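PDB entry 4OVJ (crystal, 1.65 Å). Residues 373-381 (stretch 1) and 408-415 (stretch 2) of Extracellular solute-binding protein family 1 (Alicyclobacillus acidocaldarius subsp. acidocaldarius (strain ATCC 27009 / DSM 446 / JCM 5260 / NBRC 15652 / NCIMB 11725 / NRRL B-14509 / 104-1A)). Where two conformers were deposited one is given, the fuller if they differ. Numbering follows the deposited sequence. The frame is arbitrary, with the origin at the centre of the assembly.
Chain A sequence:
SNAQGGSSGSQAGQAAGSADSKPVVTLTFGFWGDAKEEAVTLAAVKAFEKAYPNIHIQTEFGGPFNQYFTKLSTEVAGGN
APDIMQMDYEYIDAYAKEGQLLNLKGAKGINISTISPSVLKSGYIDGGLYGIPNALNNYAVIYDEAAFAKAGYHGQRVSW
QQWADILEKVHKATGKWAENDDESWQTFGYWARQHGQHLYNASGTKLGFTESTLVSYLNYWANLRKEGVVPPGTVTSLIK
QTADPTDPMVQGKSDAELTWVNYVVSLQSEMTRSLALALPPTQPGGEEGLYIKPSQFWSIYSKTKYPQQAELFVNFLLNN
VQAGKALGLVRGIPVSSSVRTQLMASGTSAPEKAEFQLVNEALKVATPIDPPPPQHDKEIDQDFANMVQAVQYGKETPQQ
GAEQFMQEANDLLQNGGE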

# COMPACT_ATOMS: atom_id res chain seq x y z
N PRO A 373 -11.12 0.24 -7.14
CA PRO A 373 -12.48 -0.00 -6.67
C PRO A 373 -13.51 0.94 -7.27
O PRO A 373 -13.14 1.99 -7.79
CB PRO A 373 -12.38 0.26 -5.16
CG PRO A 373 -11.28 1.24 -5.03
CD PRO A 373 -10.29 0.87 -6.10
N PRO A 374 -14.80 0.56 -7.17
CA PRO A 374 -15.90 1.45 -7.58
C PRO A 374 -16.03 2.67 -6.66
O PRO A 374 -15.44 2.70 -5.59
CB PRO A 374 -17.12 0.55 -7.47
CG PRO A 374 -16.77 -0.45 -6.42
CD PRO A 374 -15.29 -0.68 -6.53
N GLN A 375 -16.83 3.63 -7.11
CA GLN A 375 -16.97 4.94 -6.45
C GLN A 375 -17.48 4.86 -5.01
O GLN A 375 -17.13 5.70 -4.18
CB GLN A 375 -17.90 5.83 -7.28
CG GLN A 375 -19.35 5.36 -7.32
CD GLN A 375 -20.25 6.30 -8.09
OE1 GLN A 375 -19.89 7.44 -8.38
NE2 GLN A 375 -21.44 5.83 -8.43
N HIS A 376 -18.29 3.85 -4.72
CA HIS A 376 -18.91 3.69 -3.40
C HIS A 376 -17.98 3.03 -2.35
O HIS A 376 -18.42 2.75 -1.24
CB HIS A 376 -20.20 2.87 -3.51
CG HIS A 376 -21.29 3.54 -4.30
ND1 HIS A 376 -21.76 4.80 -3.99
CD2 HIS A 376 -22.00 3.12 -5.37
CE1 HIS A 376 -22.71 5.13 -4.84
NE2 HIS A 376 -22.88 4.13 -5.69
N ASP A 377 -16.71 2.80 -2.69
CA ASP A 377 -15.80 2.08 -1.78
C ASP A 377 -15.67 2.69 -0.39
O ASP A 377 -15.64 1.96 0.60
CB ASP A 377 -14.40 1.96 -2.40
CG ASP A 377 -13.44 1.16 -1.53
OD1 ASP A 377 -13.62 -0.06 -1.38
OD2 ASP A 377 -12.50 1.77 -0.98
N LYS A 378 -15.58 4.02 -0.31
CA LYS A 378 -15.43 4.69 0.97
C LYS A 378 -16.62 4.39 1.90
O LYS A 378 -16.43 4.04 3.07
CB LYS A 378 -15.24 6.20 0.78
CG LYS A 378 -14.83 6.93 2.05
CD LYS A 378 -14.16 8.26 1.74
CE LYS A 378 -13.72 8.98 3.01
NZ LYS A 378 -14.87 9.52 3.78
N GLU A 379 -17.84 4.49 1.36
CA GLU A 379 -19.05 4.19 2.13
C GLU A 379 -19.11 2.72 2.53
O GLU A 379 -19.42 2.40 3.67
CB GLU A 379 -20.31 4.57 1.33
CG GLU A 379 -21.60 4.27 2.09
CD GLU A 379 -22.85 4.88 1.47
OE1 GLU A 379 -22.76 5.52 0.40
OE2 GLU A 379 -23.94 4.71 2.07
N ILE A 380 -18.81 1.84 1.57
CA ILE A 380 -18.82 0.39 1.81
C ILE A 380 -17.81 0.01 2.89
O ILE A 380 -18.10 -0.78 3.78
CB ILE A 380 -18.59 -0.39 0.51
CG1 ILE A 380 -19.80 -0.19 -0.41
CG2 ILE A 380 -18.40 -1.88 0.80
CD1 ILE A 380 -19.68 -0.82 -1.78
N ASP A 381 -16.62 0.59 2.81
CA ASP A 381 -15.57 0.40 3.82
C ASP A 381 -16.10 0.79 5.21
O ASP A 381 -15.93 0.04 6.19
CB ASP A 381 -14.36 1.24 3.42
CG ASP A 381 -13.14 1.02 4.30
OD1 ASP A 381 -13.27 0.96 5.53
OD2 ASP A 381 -12.03 0.96 3.74
N GLU A 408 -26.63 -4.92 1.74
CA GLU A 408 -26.51 -3.47 1.71
C GLU A 408 -25.53 -2.99 0.64
O GLU A 408 -25.87 -2.12 -0.17
CB GLU A 408 -26.09 -2.95 3.09
CG GLU A 408 -25.77 -1.47 3.16
CD GLU A 408 -25.73 -0.92 4.58
OE1 GLU A 408 -25.52 0.31 4.74
OE2 GLU A 408 -25.90 -1.70 5.55
N ALA A 409 -24.32 -3.55 0.66
CA ALA A 409 -23.27 -3.17 -0.27
C ALA A 409 -23.65 -3.51 -1.72
O ALA A 409 -23.47 -2.69 -2.60
CB ALA A 409 -21.96 -3.85 0.11
N ASN A 410 -24.19 -4.71 -1.95
CA ASN A 410 -24.60 -5.10 -3.30
C ASN A 410 -25.73 -4.23 -3.84
O ASN A 410 -25.75 -3.92 -5.03
CB ASN A 410 -24.99 -6.59 -3.38
CG ASN A 410 -23.78 -7.49 -3.60
OD1 ASN A 410 -22.87 -7.16 -4.37
ND2 ASN A 410 -23.77 -8.65 -2.95
N ASP A 411 -26.65 -3.82 -2.96
CA ASP A 411 -27.74 -2.90 -3.34
C ASP A 411 -27.19 -1.54 -3.76
O ASP A 411 -27.63 -0.95 -4.74
CB ASP A 411 -28.75 -2.72 -2.19
CG ASP A 411 -29.73 -3.88 -2.06
OD1 ASP A 411 -29.80 -4.72 -2.99
OD2 ASP A 411 -30.44 -3.95 -1.03
N LEU A 412 -26.22 -1.05 -2.99
CA LEU A 412 -25.55 0.21 -3.30
C LEU A 412 -24.77 0.13 -4.62
O LEU A 412 -24.84 1.05 -5.44
CB LEU A 412 -24.61 0.56 -2.15
CG LEU A 412 -23.85 1.88 -2.21
CD1 LEU A 412 -24.80 3.05 -2.42
CD2 LEU A 412 -23.06 2.07 -0.93
N LEU A 413 -24.03 -0.95 -4.82
CA LEU A 413 -23.30 -1.12 -6.07
C LEU A 413 -24.22 -1.22 -7.30
O LEU A 413 -23.83 -0.79 -8.38
CB LEU A 413 -22.40 -2.34 -6.01
CG LEU A 413 -21.26 -2.24 -5.01
CD1 LEU A 413 -20.59 -3.60 -4.91
CD2 LEU A 413 -20.26 -1.16 -5.41
N GLN A 414 -25.41 -1.79 -7.12
CA GLN A 414 -26.36 -1.98 -8.23
C GLN A 414 -27.12 -0.68 -8.54
O GLN A 414 -27.54 -0.44 -9.68
CB GLN A 414 -27.34 -3.12 -7.91
CG GLN A 414 -27.90 -3.80 -9.16
CD GLN A 414 -29.08 -4.71 -8.87
OE1 GLN A 414 -29.18 -5.30 -7.79
NE2 GLN A 414 -29.98 -4.85 -9.84
N ASN A 415 -27.30 0.16 -7.52
CA ASN A 415 -27.82 1.51 -7.70
C ASN A 415 -26.67 2.50 -7.95
O ASN A 415 -26.10 3.08 -7.01
CB ASN A 415 -28.67 1.93 -6.48
CG ASN A 415 -29.18 3.36 -6.57
OD1 ASN A 415 -28.84 4.11 -7.49
ND2 ASN A 415 -30.01 3.75 -5.61

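The imidazole of H376 lies beneath the isobutyl group of L412, whose CD1 sits 3.8 Å from the centroid of the H376 ring and only 7° off the ring normal, an almost ideal CH-pi arrangement. L412 CG lies over the same ring, 3.7 Å from H376 CG. H376 occupies the N-cap position before the helix that begins at D377 and is itself part of the type I turn from P374 to D377, closed by a hydrogen bond from D377 N to P374 O of 3.2 Å. With chi1 in the m well, its side chain reaches across to the last turn of the other helix. There H376 CD2 comes within 3.5 Å of L412 O, and H376 NE2 within 3.6 Å of N415 O; neither approach is a hydrogen bond, and none links the two stretches.

The remainder of the contact is largely apolar. The two helices run nearly antiparallel, at 168°, so that I380, one turn beyond H376, comes level with A409, one turn before L413; the CA atoms of I380 and A409 are 6.1 Å apart. Beside this pair, I380 CG2 rests 4.1 Å from A409 CB. The CA-to-CB bond of I380 points sideways, but its end comes nearer: I380 CD1 packs 3.7 Å from L413 CD2, while I380 CG1 lies 4.0 Å from L412 CD2. L413 CD2 also meets P374 CG at 3.7 Å, so this one methyl is shared by the proline ring before the helix and the isoleucine within it.

L412 has the largest covered area. Its CD1 lies over the imidazole, and its CD2 touches I380, E379 and also H376, 4.1 Å from H376 CG; L412 CD2 is 3.7 Å from E379 CD. At that exposed margin the end of the glutamate lies against the leucine, with E379 OE1, like E379 CD, 3.7 Å from L412 CD2 and E379 CG 4.0 Å from it.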